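PDB 3NQP: SusD superfamily protein from Bacteroides fragilis NCTC 9343, which probably binds glycans at the outer membrane surface and hands them to a partner transporter, as other members of the SusD family do. Local coordinates for residues 159-162 and 163-167. Sequence-based numbering, arbitrary orientation. Where two conformers were deposited one is given.
Sequences ARST and PKEVM
A capping box between Thr-162 and Glu-165 starts helix 163-181, with Thr-162 as the N-cap. Two bonds run in opposite senses between the pair. The hydroxyl oxygen OG1 of Thr-162 accepts from the backbone N of Glu-165 at 3.2 Å. In return OE1 of Glu-165 takes the backbone N-H of Thr-162 at 2.8 Å. Both bonds are equally straight, at 164°. The carboxylate uses the anti lone pair of OE1, the one turned from OE2. What brings it there is the first torsion of Glu-165: CG lies anti to the carbonyl carbon and beside the backbone N (chi1 -69°), and the extended chain then runs back past the threonine, passing CG within 3.3 Å of OG1. On the loop side, CB of Ser-161 packs against the same OE1 at 3.3 Å.

The first helical turn closes behind the box, where Val-166 N donates to Thr-162 O at 2.9 Å; the methyl CG2 of Val-166 rests 3.4 Å from that carbonyl oxygen. Pro-163 follows directly at N1, its CD pressed to 3.4 Å from CB of Thr-162. Asp-221 adds a second tie from a neighbouring loop: OD1 accepts from Lys-164 N, and OD2 is hydrogen-bonded to Thr-162 OG1. The carboxylates of Glu-165 and Asp-221, if charged, would both favour the positive end of the helix dipole. Thr-162 at the N-cap and Glu-165 at N3 make a classic capping box.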
loop_
_atom_site.group_PDB
_atom_site.type_symbol
_atom_site.label_atom_id
_atom_site.label_comp_id
_atom_site.label_asym_id
_atom_site.label_seq_id
_atom_site.Cartn_x
_atom_site.Cartn_y
_atom_site.Cartn_z
ATOM N N ALA A 159 3.017 -9.411 -27.041
ATOM C CA ALA A 159 1.880 -8.514 -26.998
ATOM C C ALA A 159 1.283 -8.481 -25.571
ATOM O O ALA A 159 1.371 -9.460 -24.825
ATOM C CB ALA A 159 0.799 -8.981 -28.039
ATOM N N ARG A 160 0.661 -7.355 -25.227
ATOM C CA ARG A 160 -0.119 -7.257 -24.012
ATOM C C ARG A 160 -1.340 -8.158 -24.108
ATOM O O ARG A 160 -2.074 -8.073 -25.055
ATOM C CB ARG A 160 -0.543 -5.816 -23.791
ATOM C CG ARG A 160 0.639 -4.881 -23.682
ATOM C CD ARG A 160 0.257 -3.408 -23.652
ATOM N NE ARG A 160 -0.469 -2.997 -22.459
ATOM C CZ ARG A 160 -0.563 -1.734 -22.048
ATOM N NH1 ARG A 160 0.014 -0.746 -22.707
ATOM N NH2 ARG A 160 -1.253 -1.444 -20.966
ATOM N N SER A 161 -1.574 -9.004 -23.106
ATOM C CA SER A 161 -2.843 -9.741 -23.009
ATOM C C SER A 161 -3.916 -8.791 -22.487
ATOM O O SER A 161 -3.578 -7.751 -21.909
ATOM C CB SER A 161 -2.733 -10.914 -22.062
ATOM O OG SER A 161 -1.934 -11.934 -22.620
ATOM N N THR A 162 -5.195 -9.136 -22.679
ATOM C CA THR A 162 -6.272 -8.247 -22.217
ATOM C C THR A 162 -6.404 -8.257 -20.669
ATOM O O THR A 162 -5.934 -9.204 -19.997
ATOM C CB THR A 162 -7.616 -8.651 -22.787
ATOM O OG1 THR A 162 -8.018 -9.872 -22.177
ATOM C CG2 THR A 162 -7.585 -8.802 -24.406
ATOM N N PRO A 163 -7.042 -7.220 -20.088
ATOM C CA PRO A 163 -7.258 -7.274 -18.631
ATOM C C PRO A 163 -7.926 -8.579 -18.148
ATOM O O PRO A 163 -7.482 -9.193 -17.160
ATOM C CB PRO A 163 -8.180 -6.095 -18.360
ATOM C CG PRO A 163 -7.768 -5.104 -19.388
ATOM C CD PRO A 163 -7.497 -5.948 -20.652
ATOM N N LYS A 164 -8.989 -9.003 -18.821
ATOM C CA LYS A 164 -9.628 -10.272 -18.453
ATOM C C LYS A 164 -8.658 -11.447 -18.460
ATOM O O LYS A 164 -8.685 -12.272 -17.536
ATOM C CB LYS A 164 -10.829 -10.598 -19.347
ATOM C CG LYS A 164 -11.376 -12.013 -19.122
ATOM C CD LYS A 164 -12.063 -12.178 -17.771
ATOM C CE LYS A 164 -12.988 -13.418 -17.790
ATOM N NZ LYS A 164 -13.621 -13.749 -16.488
ATOM N N GLU A 165 -7.818 -11.548 -19.497
ATOM C CA GLU A 165 -6.843 -12.645 -19.567
ATOM C C GLU A 165 -5.863 -12.573 -18.388
ATOM O O GLU A 165 -5.536 -13.610 -17.812
ATOM C CB GLU A 165 -6.064 -12.632 -20.870
ATOM C CG GLU A 165 -6.929 -13.000 -22.088
ATOM C CD GLU A 165 -6.214 -12.781 -23.407
ATOM O OE1 GLU A 165 -5.545 -11.777 -23.608
ATOM O OE2 GLU A 165 -6.356 -13.631 -24.274
ATOM N N VAL A 166 -5.393 -11.357 -18.059
ATOM C CA VAL A 166 -4.450 -11.149 -16.920
ATOM C C VAL A 166 -5.123 -11.563 -15.597
ATOM O O VAL A 166 -4.513 -12.256 -14.751
ATOM C CB VAL A 166 -3.940 -9.703 -16.858
ATOM C CG1 VAL A 166 -3.116 -9.444 -15.613
ATOM C CG2 VAL A 166 -3.108 -9.374 -18.146
HETATM N N MSE A 167 -6.381 -11.151 -15.414
HETATM C CA MSE A 167 -7.106 -11.467 -14.169
HETATM C C MSE A 167 -7.436 -12.954 -14.082
HETATM O O MSE A 167 -7.459 -13.537 -13.004
HETATM C CB MSE A 167 -8.412 -10.685 -14.073
HETATM C CG MSE A 167 -9.113 -10.832 -12.715
HETATM SE SE MSE A 167 -8.038 -10.536 -11.126
HETATM C CE MSE A 167 -7.814 -8.632 -11.188
#